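Local coordinates for protein kinase A regulatory subunit, putative (Trypanosoma cruzi, PDB 6FTF) that binds the nucleoside analogue 7-cyano-7-deazainosine in both of its cyclic nucleotide-binding domains and probably regulates a cAMP-independent protein kinase A, at residues H42-F46 / G106-E111; K82-S88 / E130-L136; G89-K95 / A122-T128. One frame throughout, in Å; residues are numbered along the deposited sequence. Where two conformers were deposited one is given.

Contact 1. Residues H42-F46 / G106-E111; sequences HNVLF and GTAVGE. With 7CI (7-cyano-7-deazainosine), chain F.
Asn43 and Leu45 reach from the turn after helix 30-42 to the backbone and side chains of 106-111. The Asn43 amide works in both directions. Its ND2 donates to Gly106 O at 2.9 Å, nearly straight (171°), with the acceptor in the amide plane and the donor on a lone pair of the carbonyl. Its OD1 accepts from Leu45 N at 2.9 Å, closing an Asx turn over the short 3-10 segment 44-45. With CG anti to the backbone N (chi1 -177°), the amide is swung across to 106-111, and bonds to two different chain segments fix its rotation. Leu45 CD1 completes the tight part, lying 3.5 Å from Ala108 CB and 3.6 Å from Glu111 CB; the leucine side chain lies roughly perpendicular across that of the glutamate. Ala108 and Glu111 are buried here, whereas the Gly106-Thr107 end is partly open to solvent: Thr107 turns its side chain away from 42-46, and its OG1 bonds to Thr104 O instead. Beyond Leu45, Glu111 bends back at chi2 (-66°), carrying its carboxylate to the nucleoside. OE2 accepts from the ribose hydroxyl O2 of 7CI at 2.7 Å, while OE1 is hydrogen-bonded to Tyr172 OH, so each carboxylate oxygen has its own partner. Gly110 N, at the N-cap of helix 111-116, donates to the other ribose hydroxyl, O3, at 2.9 Å. The Gly-Glu pair at the start of a short helix, gripping the ribose, is the hallmark of the phosphate-binding cassette of cyclic nucleotide-binding domains, and the 3-10 turn between helices 30-42 and 51-60 that packs on it is consistent with the N3A motif of protein kinase A regulatory subunits.

Contact 2. Residues K82-S88 / E130-L136; sequences KLYIIQS and ELIAWVL
Two neighbouring antiparallel strands, 82-86 and 130-136, pair in the middle of a four-stranded sheet of the first cyclic nucleotide-binding domain, flanked by strands 62-67 and 108-109. Leu83 with Leu136 and Ile85 with Trp134 form hydrogen-bonded pairs; Ile85 N to Trp134 O measures 2.8 Å. Between them, in the non-hydrogen-bonded pair, Tyr84 and Val135 run alongside each other: Val135 CG1 sits over one ring face, 4.1 Å from the centroid, as a CH-pi contact, while CG2 meets ring atom CD2 at 3.5 Å. Ala133 CB comes to the edge of the same ring. At Gln87 and Ser88 a classic beta bulge shifts the register of this jelly-roll sheet by one residue. Ile132 O takes both amides, Gln87 N at 2.8 Å and Ser88 N in a weak bond at 3.3 Å. From the bulge the Gln87 side chain, extended with CG anti to the backbone N (chi1 173°), runs beside Trp134. Its OE1 accepts from Trp134 NE1 at 2.9 Å; NE1 approaches in the plane of the amide carbonyl, while OE1 stands 19° out of the indole plane. Leu35, Ile36 and Leu39 of helix 30-42 pack against the indole, and Ile132 CG2 lies beside the glutamine amide.

Contact 3. Residues G89-K95 / A122-T128; sequences GHADIIK and ATVKVCT. With 7CI (7-cyano-7-deazainosine), chain F.
Ile93 and Val124 run alongside each other toward the ligand, in a non-hydrogen-bonded pair of this antiparallel sheet. From CB, Ile93 forks. CG2 meets Ala122 CB at 3.6 Å and the glycosidic N1 of 7CI at 3.7 Å. The other branch has CG1 anti to the carbonyl carbon (chi1 -54°) and passes the base at N2, 4.0 Å away; its tip, CD1, touches the ribose ring oxygen O1 at 3.4 Å and Val124 CG2 at 3.7 Å. One isoleucine thus lines the pocket from base to sugar. At the same end Ala122 N donates to the ligand hydroxyl O4. Lys95 NZ donates to the nitrile N4 of 7CI at 3.1 Å. Asp92 with Lys125 and Ile94 with Thr123 are the hydrogen-bonded pairs, and on their face Ile94 CD1 rests on Lys125 CB. Past the strand proper Cys127 N still bonds His90 O, and beyond it the Thr128 hydroxyl takes over: OG1 accepts from His90 N at 3.0 Å and also bonds to Glu130 O. Gly89, at a positive phi that suits glycine, passes its CA close by this hydroxyl. Strand 98-103 flanks 91-95 and strand 71-73 flanks 123-126, so the pair forms the centre of the four-stranded sheet, with Tyr101 against Ile93 and Ile72 and Met73 against Val124.

Contacts 2 and 3 are the central strand pairs of the two sheets of one jelly-roll barrel: strand 82-86 leads into 91-95, and 123-126 into 130-137. Their centres lie about 12 Å apart, bridged by Leu131, whose CB is 3.9 Å from Val126 CG1. Contact 1 lies about 10 Å from contact 2, centre to centre; Gly106 N bonds Ile86 O (2.8 Å) and Ile86 N bonds Thr107 O (2.9 Å). Contacts 1 and 3, about 15 Å apart between centres, share the nucleoside: 106-111 holds the ribose hydroxyls O2 and O3, 89-95 and 122-128 hold nitrile and O4. Val109 CG1 joins them 4.1 Å from Ile93 CD1.

Contact 1. Residues H42-F46 / G106-E111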
loop_
_atom_site.group_PDB
_atom_site.type_symbol
_atom_site.label_atom_id
_atom_site.label_comp_id
_atom_site.label_asym_id
_atom_site.label_seq_id
_atom_site.Cartn_x
_atom_site.Cartn_y
_atom_site.Cartn_z
ATOM N N HIS A 42 -1.621 -7.754 1.386
ATOM C CA HIS A 42 -0.606 -6.896 0.797
ATOM C C HIS A 42 -1.130 -6.057 -0.353
ATOM O O HIS A 42 -0.374 -5.265 -0.914
ATOM C CB HIS A 42 0.597 -7.731 0.344
ATOM C CG HIS A 42 1.353 -8.317 1.488
ATOM N ND1 HIS A 42 0.943 -9.457 2.146
ATOM C CD2 HIS A 42 2.461 -7.888 2.137
ATOM C CE1 HIS A 42 1.782 -9.721 3.132
ATOM N NE2 HIS A 42 2.715 -8.785 3.147
ATOM N N ASN A 43 -2.401 -6.184 -0.701
ATOM C CA ASN A 43 -2.992 -5.421 -1.790
ATOM C C ASN A 43 -3.818 -4.277 -1.225
ATOM O O ASN A 43 -4.674 -4.485 -0.363
ATOM C CB ASN A 43 -3.860 -6.329 -2.665
ATOM C CG ASN A 43 -4.427 -5.597 -3.851
ATOM O OD1 ASN A 43 -5.291 -4.737 -3.704
ATOM N ND2 ASN A 43 -3.961 -5.934 -5.047
ATOM N N VAL A 44 -3.572 -3.071 -1.725
ATOM C CA VAL A 44 -4.137 -1.874 -1.115
ATOM C C VAL A 44 -5.659 -1.826 -1.122
ATOM O O VAL A 44 -6.239 -1.074 -0.327
ATOM C CB VAL A 44 -3.582 -0.585 -1.748
ATOM C CG1 VAL A 44 -2.074 -0.557 -1.672
ATOM C CG2 VAL A 44 -4.103 -0.407 -3.174
ATOM N N LEU A 45 -6.335 -2.568 -1.999
ATOM C CA LEU A 45 -7.793 -2.511 -2.039
ATOM C C LEU A 45 -8.437 -3.080 -0.790
ATOM O O LEU A 45 -9.621 -2.823 -0.557
ATOM C CB LEU A 45 -8.318 -3.290 -3.242
ATOM C CG LEU A 45 -7.957 -2.715 -4.605
ATOM C CD1 LEU A 45 -8.295 -3.694 -5.709
ATOM C CD2 LEU A 45 -8.650 -1.381 -4.848
ATOM N N PHE A 46 -7.693 -3.839 0.009
ATOM C CA PHE A 46 -8.221 -4.514 1.193
ATOM C C PHE A 46 -7.626 -3.965 2.483
ATOM O O PHE A 46 -7.792 -4.571 3.542
ATOM C CB PHE A 46 -7.983 -6.021 1.068
ATOM C CG PHE A 46 -8.434 -6.580 -0.254
ATOM C CD1 PHE A 46 -9.733 -6.995 -0.459
ATOM C CD2 PHE A 46 -7.558 -6.634 -1.307
ATOM C CE1 PHE A 46 -10.131 -7.478 -1.691
ATOM C CE2 PHE A 46 -7.948 -7.113 -2.543
ATOM C CZ PHE A 46 -9.229 -7.526 -2.734
ATOM N N GLY A 106 0.431 -10.130 -7.226
ATOM C CA GLY A 106 -0.158 -9.485 -6.076
ATOM C C GLY A 106 -1.044 -8.308 -6.387
ATOM O O GLY A 106 -1.759 -7.836 -5.487
ATOM N N THR A 107 -1.002 -7.812 -7.606
ATOM C CA THR A 107 -1.790 -6.656 -7.998
ATOM C C THR A 107 -3.166 -7.083 -8.484
ATOM O O THR A 107 -3.433 -8.265 -8.740
ATOM C CB THR A 107 -1.085 -5.821 -9.069
ATOM O OG1 THR A 107 -1.038 -6.509 -10.317
ATOM C CG2 THR A 107 0.316 -5.429 -8.613
ATOM N N ALA A 108 -4.041 -6.098 -8.603
ATOM C CA ALA A 108 -5.428 -6.291 -8.990
ATOM C C ALA A 108 -5.713 -5.685 -10.354
ATOM O O ALA A 108 -5.137 -4.655 -10.729
ATOM C CB ALA A 108 -6.342 -5.575 -7.989
ATOM N N VAL A 109 -6.651 -6.295 -11.075
ATOM C CA VAL A 109 -7.269 -5.676 -12.241
ATOM C C VAL A 109 -8.780 -5.787 -12.125
ATOM O O VAL A 109 -9.321 -6.769 -11.604
ATOM C CB VAL A 109 -6.783 -6.234 -13.599
ATOM C CG1 VAL A 109 -5.325 -5.851 -13.837
ATOM C CG2 VAL A 109 -7.003 -7.738 -13.692
ATOM N N GLY A 110 -9.468 -4.768 -12.645
ATOM C CA GLY A 110 -10.912 -4.691 -12.604
ATOM C C GLY A 110 -11.452 -3.754 -11.552
ATOM O O GLY A 110 -12.668 -3.532 -11.490
ATOM N N GLU A 111 -10.580 -3.197 -10.719
ATOM C CA GLU A 111 -11.047 -2.367 -9.623
ATOM C C GLU A 111 -11.565 -1.018 -10.092
ATOM O O GLU A 111 -12.452 -0.455 -9.458
ATOM C CB GLU A 111 -9.937 -2.207 -8.578
ATOM C CG GLU A 111 -8.926 -1.101 -8.810
ATOM C CD GLU A 111 -8.042 -1.263 -10.020
ATOM O OE1 GLU A 111 -7.446 -0.217 -10.414
ATOM O OE2 GLU A 111 -7.910 -2.384 -10.555
HETATM C C1 7CI F . -6.149 -1.297 -14.940
HETATM N N1 7CI F . -5.860 0.104 -15.381
HETATM O O1 7CI F . -6.784 -1.981 -16.010
HETATM C C2 7CI F . -4.740 0.765 -15.080
HETATM N N2 7CI F . -3.678 0.396 -14.321
HETATM O O2 7CI F . -6.781 -2.418 -13.002
HETATM C C3 7CI F . -2.679 1.281 -14.155
HETATM N N3 7CI F . -2.733 2.544 -14.759
HETATM O O3 7CI F . -9.312 -2.066 -13.564
HETATM C C4 7CI F . -3.793 2.928 -15.519
HETATM N N4 7CI F . -7.061 4.026 -17.874
HETATM C C5 7CI F . -4.854 2.043 -15.715
HETATM O O5 7CI F . -3.760 4.092 -16.015
HETATM C C6 7CI F . -6.104 2.087 -16.442
HETATM C C7 7CI F . -6.668 0.826 -16.198
HETATM C C8 7CI F . -6.626 3.147 -17.225
HETATM C C9 7CI F . -7.070 -1.352 -13.811
HETATM C C10 7CI F . -8.353 -1.477 -14.449
HETATM C C11 7CI F . -8.055 -2.428 -15.591
HETATM C C12 7CI F . -9.102 -2.341 -16.789
HETATM O O4 7CI F . -9.318 -0.992 -17.144
#

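Contact 2. Residues K82-S88 / E130-L136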
loop_
_atom_site.group_PDB
_atom_site.type_symbol
_atom_site.label_atom_id
_atom_site.label_comp_id
_atom_site.label_asym_id
_atom_site.label_seq_id
_atom_site.Cartn_x
_atom_site.Cartn_y
_atom_site.Cartn_z
ATOM N N LYS A 82 -15.826 -8.228 -12.559
ATOM C CA LYS A 82 -15.106 -9.086 -11.629
ATOM C C LYS A 82 -13.786 -8.424 -11.269
ATOM O O LYS A 82 -13.238 -7.643 -12.053
ATOM C CB LYS A 82 -14.837 -10.445 -12.266
ATOM C CG LYS A 82 -16.101 -11.264 -12.471
ATOM C CD LYS A 82 -15.834 -12.542 -13.260
ATOM C CE LYS A 82 -15.749 -12.286 -14.745
ATOM N NZ LYS A 82 -17.112 -12.088 -15.333
ATOM N N LEU A 83 -13.290 -8.736 -10.077
ATOM C CA LEU A 83 -11.996 -8.267 -9.593
ATOM C C LEU A 83 -11.031 -9.445 -9.597
ATOM O O LEU A 83 -11.336 -10.495 -9.034
ATOM C CB LEU A 83 -12.140 -7.739 -8.175
ATOM C CG LEU A 83 -10.871 -7.198 -7.519
ATOM C CD1 LEU A 83 -10.392 -5.938 -8.193
ATOM C CD2 LEU A 83 -11.129 -6.941 -6.030
ATOM N N TYR A 84 -9.881 -9.283 -10.227
ATOM C CA TYR A 84 -8.874 -10.333 -10.320
ATOM C C TYR A 84 -7.669 -9.911 -9.498
ATOM O O TYR A 84 -7.151 -8.812 -9.696
ATOM C CB TYR A 84 -8.403 -10.506 -11.765
ATOM C CG TYR A 84 -9.464 -10.996 -12.692
ATOM C CD1 TYR A 84 -10.430 -10.150 -13.186
ATOM C CD2 TYR A 84 -9.526 -12.339 -13.042
ATOM C CE1 TYR A 84 -11.422 -10.632 -14.039
ATOM C CE2 TYR A 84 -10.494 -12.826 -13.867
ATOM C CZ TYR A 84 -11.444 -11.979 -14.351
ATOM O OH TYR A 84 -12.418 -12.503 -15.180
ATOM N N ILE A 85 -7.227 -10.758 -8.580
ATOM C CA ILE A 85 -5.994 -10.548 -7.827
ATOM C C ILE A 85 -4.996 -11.580 -8.342
ATOM O O ILE A 85 -5.272 -12.789 -8.348
ATOM C CB ILE A 85 -6.205 -10.680 -6.310
ATOM C CG1 ILE A 85 -7.346 -9.772 -5.823
ATOM C CG2 ILE A 85 -4.892 -10.335 -5.575
ATOM C CD1 ILE A 85 -7.159 -8.293 -6.115
ATOM N N ILE A 86 -3.861 -11.118 -8.824
ATOM C CA ILE A 86 -2.902 -11.984 -9.502
ATOM C C ILE A 86 -2.070 -12.754 -8.484
ATOM O O ILE A 86 -1.375 -12.165 -7.649
ATOM C CB ILE A 86 -2.006 -11.151 -10.424
ATOM C CG1 ILE A 86 -2.840 -10.467 -11.505
ATOM C CG2 ILE A 86 -0.931 -12.026 -11.034
ATOM C CD1 ILE A 86 -2.081 -9.417 -12.280
ATOM N N GLN A 87 -2.113 -14.086 -8.570
ATOM C CA GLN A 87 -1.209 -14.937 -7.807
ATOM C C GLN A 87 0.174 -14.978 -8.443
ATOM O O GLN A 87 1.193 -14.797 -7.758
ATOM C CB GLN A 87 -1.785 -16.347 -7.711
ATOM C CG GLN A 87 -0.841 -17.354 -7.067
ATOM C CD GLN A 87 -1.449 -18.735 -7.006
ATOM O OE1 GLN A 87 -2.593 -18.922 -6.564
ATOM N NE2 GLN A 87 -0.701 -19.728 -7.472
ATOM N N SER A 88 0.230 -15.187 -9.753
ATOM C CA SER A 88 1.497 -15.203 -10.462
ATOM C C SER A 88 1.227 -14.877 -11.915
ATOM O O SER A 88 0.128 -15.106 -12.430
ATOM C CB SER A 88 2.216 -16.539 -10.306
ATOM O OG SER A 88 1.408 -17.619 -10.730
ATOM N N GLU A 130 1.955 -18.000 -18.443
ATOM C CA GLU A 130 0.689 -18.249 -17.765
ATOM C C GLU A 130 0.443 -17.136 -16.759
ATOM O O GLU A 130 1.359 -16.423 -16.357
ATOM C CB GLU A 130 0.674 -19.595 -17.013
ATOM C CG GLU A 130 1.027 -20.801 -17.847
ATOM C CD GLU A 130 2.514 -21.109 -17.867
ATOM O OE1 GLU A 130 3.265 -20.613 -16.995
ATOM O OE2 GLU A 130 2.930 -21.870 -18.765
ATOM N N LEU A 131 -0.809 -17.026 -16.331
ATOM C CA LEU A 131 -1.185 -16.159 -15.228
ATOM C C LEU A 131 -2.269 -16.868 -14.436
ATOM O O LEU A 131 -3.202 -17.450 -15.007
ATOM C CB LEU A 131 -1.638 -14.791 -15.742
ATOM C CG LEU A 131 -2.021 -13.760 -14.691
ATOM C CD1 LEU A 131 -1.742 -12.340 -15.213
ATOM C CD2 LEU A 131 -3.493 -13.875 -14.283
ATOM N N ILE A 132 -2.122 -16.860 -13.115
ATOM C CA ILE A 132 -3.087 -17.446 -12.198
ATOM C C ILE A 132 -3.650 -16.316 -11.359
ATOM O O ILE A 132 -2.886 -15.522 -10.799
ATOM C CB ILE A 132 -2.427 -18.494 -11.282
ATOM C CG1 ILE A 132 -1.812 -19.626 -12.098
ATOM C CG2 ILE A 132 -3.426 -19.043 -10.265
ATOM C CD1 ILE A 132 -0.775 -20.432 -11.358
ATOM N N ALA A 133 -4.971 -16.255 -11.244
ATOM C CA ALA A 133 -5.627 -15.204 -10.484
ATOM C C ALA A 133 -6.720 -15.781 -9.599
ATOM O O ALA A 133 -7.272 -16.850 -9.862
ATOM C CB ALA A 133 -6.251 -14.168 -11.410
ATOM N N TRP A 134 -7.054 -15.016 -8.559
ATOM C CA TRP A 134 -8.212 -15.269 -7.717
ATOM C C TRP A 134 -9.239 -14.176 -7.998
ATOM O O TRP A 134 -8.893 -12.990 -8.069
ATOM C CB TRP A 134 -7.810 -15.322 -6.241
ATOM C CG TRP A 134 -6.966 -16.522 -5.961
ATOM C CD1 TRP A 134 -5.590 -16.591 -5.998
ATOM C CD2 TRP A 134 -7.419 -17.853 -5.683
ATOM N NE1 TRP A 134 -5.179 -17.873 -5.732
ATOM C CE2 TRP A 134 -6.279 -18.663 -5.535
ATOM C CE3 TRP A 134 -8.675 -18.433 -5.519
ATOM C CZ2 TRP A 134 -6.364 -20.018 -5.233
ATOM C CZ3 TRP A 134 -8.755 -19.775 -5.221
ATOM C CH2 TRP A 134 -7.607 -20.557 -5.087
ATOM N N VAL A 135 -10.490 -14.576 -8.170
ATOM C CA VAL A 135 -11.515 -13.722 -8.759
ATOM C C VAL A 135 -12.659 -13.516 -7.782
ATOM O O VAL A 135 -13.201 -14.478 -7.231
ATOM C CB VAL A 135 -12.032 -14.316 -10.077
ATOM C CG1 VAL A 135 -12.926 -13.303 -10.817
ATOM C CG2 VAL A 135 -10.868 -14.790 -10.938
ATOM N N LEU A 136 -13.038 -12.253 -7.604
ATOM C CA LEU A 136 -14.108 -11.846 -6.701
ATOM C C LEU A 136 -15.256 -11.243 -7.498
ATOM O O LEU A 136 -15.037 -10.514 -8.466
ATOM C CB LEU A 136 -13.593 -10.806 -5.703
ATOM C CG LEU A 136 -14.530 -10.428 -4.564
ATOM C CD1 LEU A 136 -14.773 -11.609 -3.639
ATOM C CD2 LEU A 136 -13.962 -9.269 -3.773
#

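Contact 3. Residues G89-K95 / A122-T128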
loop_
_atom_site.group_PDB
_atom_site.type_symbol
_atom_site.label_atom_id
_atom_site.label_comp_id
_atom_site.label_asym_id
_atom_site.label_seq_id
_atom_site.Cartn_x
_atom_site.Cartn_y
_atom_site.Cartn_z
ATOM N N GLY A 89 2.242 -14.339 -12.573
ATOM C CA GLY A 89 2.121 -13.890 -13.943
ATOM C C GLY A 89 2.001 -12.380 -14.020
ATOM O O GLY A 89 1.799 -11.683 -13.022
ATOM N N HIS A 90 2.140 -11.871 -15.239
ATOM C CA HIS A 90 2.083 -10.438 -15.498
ATOM C C HIS A 90 1.114 -10.161 -16.634
ATOM O O HIS A 90 0.896 -11.000 -17.518
ATOM C CB HIS A 90 3.435 -9.854 -15.930
ATOM C CG HIS A 90 4.531 -10.012 -14.932
ATOM N ND1 HIS A 90 5.841 -9.712 -15.238
ATOM C CD2 HIS A 90 4.523 -10.388 -13.635
ATOM C CE1 HIS A 90 6.594 -9.917 -14.173
ATOM N NE2 HIS A 90 5.821 -10.329 -13.187
ATOM N N ALA A 91 0.571 -8.943 -16.643
ATOM C CA ALA A 91 -0.303 -8.524 -17.721
ATOM C C ALA A 91 -0.056 -7.065 -18.066
ATOM O O ALA A 91 0.184 -6.224 -17.187
ATOM C CB ALA A 91 -1.775 -8.702 -17.361
ATOM N N ASP A 92 -0.177 -6.767 -19.352
ATOM C CA ASP A 92 -0.095 -5.399 -19.836
ATOM C C ASP A 92 -1.462 -4.735 -19.758
ATOM O O ASP A 92 -2.483 -5.334 -20.097
ATOM C CB ASP A 92 0.360 -5.364 -21.297
ATOM C CG ASP A 92 1.781 -5.853 -21.493
ATOM O OD1 ASP A 92 2.674 -5.490 -20.698
ATOM O OD2 ASP A 92 2.007 -6.610 -22.456
ATOM N N ILE A 93 -1.455 -3.462 -19.373
ATOM C CA ILE A 93 -2.610 -2.577 -19.486
ATOM C C ILE A 93 -2.438 -1.800 -20.780
ATOM O O ILE A 93 -1.445 -1.082 -20.950
ATOM C CB ILE A 93 -2.699 -1.622 -18.285
ATOM C CG1 ILE A 93 -2.683 -2.403 -16.962
ATOM C CG2 ILE A 93 -3.930 -0.736 -18.391
ATOM C CD1 ILE A 93 -3.784 -3.452 -16.852
ATOM N N ILE A 94 -3.393 -1.945 -21.691
ATOM C CA ILE A 94 -3.304 -1.395 -23.042
ATOM C C ILE A 94 -4.442 -0.408 -23.239
ATOM O O ILE A 94 -5.618 -0.775 -23.141
ATOM C CB ILE A 94 -3.341 -2.507 -24.101
ATOM C CG1 ILE A 94 -2.177 -3.478 -23.853
ATOM C CG2 ILE A 94 -3.313 -1.925 -25.523
ATOM C CD1 ILE A 94 -2.189 -4.701 -24.685
ATOM N N LYS A 95 -4.086 0.843 -23.534
ATOM C CA LYS A 95 -5.035 1.898 -23.869
ATOM C C LYS A 95 -4.762 2.368 -25.288
ATOM O O LYS A 95 -3.618 2.692 -25.624
ATOM C CB LYS A 95 -4.874 3.097 -22.940
ATOM C CG LYS A 95 -5.497 2.934 -21.586
ATOM C CD LYS A 95 -5.865 4.287 -20.990
ATOM C CE LYS A 95 -7.326 4.629 -21.241
ATOM N NZ LYS A 95 -7.784 5.772 -20.391
ATOM N N ALA A 122 -9.558 -0.176 -19.995
ATOM C CA ALA A 122 -8.363 -0.584 -20.718
ATOM C C ALA A 122 -8.347 -2.097 -20.879
ATOM O O ALA A 122 -8.910 -2.834 -20.064
ATOM C CB ALA A 122 -7.091 -0.169 -19.971
ATOM N N THR A 123 -7.727 -2.556 -21.959
ATOM C CA THR A 123 -7.528 -3.979 -22.156
ATOM C C THR A 123 -6.414 -4.490 -21.257
ATOM O O THR A 123 -5.399 -3.820 -21.050
ATOM C CB THR A 123 -7.229 -4.234 -23.628
ATOM O OG1 THR A 123 -8.413 -3.938 -24.363
ATOM C CG2 THR A 123 -6.823 -5.678 -23.886
ATOM N N VAL A 124 -6.624 -5.682 -20.705
ATOM C CA VAL A 124 -5.664 -6.343 -19.828
ATOM C C VAL A 124 -5.227 -7.620 -20.523
ATOM O O VAL A 124 -6.036 -8.538 -20.687
ATOM C CB VAL A 124 -6.287 -6.652 -18.464
ATOM C CG1 VAL A 124 -5.272 -7.354 -17.601
ATOM C CG2 VAL A 124 -6.811 -5.373 -17.805
ATOM N N LYS A 125 -3.962 -7.688 -20.925
ATOM C CA LYS A 125 -3.485 -8.756 -21.806
ATOM C C LYS A 125 -2.282 -9.443 -21.175
ATOM O O LYS A 125 -1.281 -8.792 -20.870
ATOM C CB LYS A 125 -3.132 -8.192 -23.184
ATOM C CG LYS A 125 -2.909 -9.238 -24.261
ATOM C CD LYS A 125 -2.784 -8.558 -25.600
ATOM C CE LYS A 125 -2.601 -9.561 -26.727
ATOM N NZ LYS A 125 -2.798 -8.922 -28.058
ATOM N N VAL A 126 -2.376 -10.766 -20.986
ATOM C CA VAL A 126 -1.337 -11.509 -20.280
ATOM C C VAL A 126 -0.045 -11.503 -21.089
ATOM O O VAL A 126 -0.052 -11.736 -22.305
ATOM C CB VAL A 126 -1.833 -12.942 -20.023
ATOM C CG1 VAL A 126 -0.740 -13.786 -19.401
ATOM C CG2 VAL A 126 -3.067 -12.918 -19.154
ATOM N N CYS A 127 1.079 -11.266 -20.417
ATOM C CA CYS A 127 2.350 -11.186 -21.121
ATOM C C CYS A 127 3.407 -12.128 -20.575
ATOM O O CYS A 127 4.547 -12.102 -21.060
ATOM C CB CYS A 127 2.881 -9.744 -21.167
ATOM S SG CYS A 127 3.163 -8.975 -19.577
ATOM N N THR A 128 3.059 -12.984 -19.628
ATOM C CA THR A 128 3.873 -14.128 -19.250
ATOM C C THR A 128 3.274 -15.378 -19.879
ATOM O O THR A 128 2.203 -15.339 -20.484
ATOM C CB THR A 128 3.921 -14.247 -17.727
ATOM O OG1 THR A 128 2.599 -14.101 -17.187
ATOM C CG2 THR A 128 4.807 -13.163 -17.144
HETATM C C1 7CI F . -6.149 -1.297 -14.940
HETATM N N1 7CI F . -5.860 0.104 -15.381
HETATM O O1 7CI F . -6.784 -1.981 -16.010
HETATM C C2 7CI F . -4.740 0.765 -15.080
HETATM N N2 7CI F . -3.678 0.396 -14.321
HETATM O O2 7CI F . -6.781 -2.418 -13.002
HETATM C C3 7CI F . -2.679 1.281 -14.155
HETATM N N3 7CI F . -2.733 2.544 -14.759
HETATM O O3 7CI F . -9.312 -2.066 -13.564
HETATM C C4 7CI F . -3.793 2.928 -15.519
HETATM N N4 7CI F . -7.061 4.026 -17.874
HETATM C C5 7CI F . -4.854 2.043 -15.715
HETATM O O5 7CI F . -3.760 4.092 -16.015
HETATM C C6 7CI F . -6.104 2.087 -16.442
HETATM C C7 7CI F . -6.668 0.826 -16.198
HETATM C C8 7CI F . -6.626 3.147 -17.225
HETATM C C9 7CI F . -7.070 -1.352 -13.811
HETATM C C10 7CI F . -8.353 -1.477 -14.449
HETATM C C11 7CI F . -8.055 -2.428 -15.591
HETATM C C12 7CI F . -9.102 -2.341 -16.789
HETATM O O4 7CI F . -9.318 -0.992 -17.144
#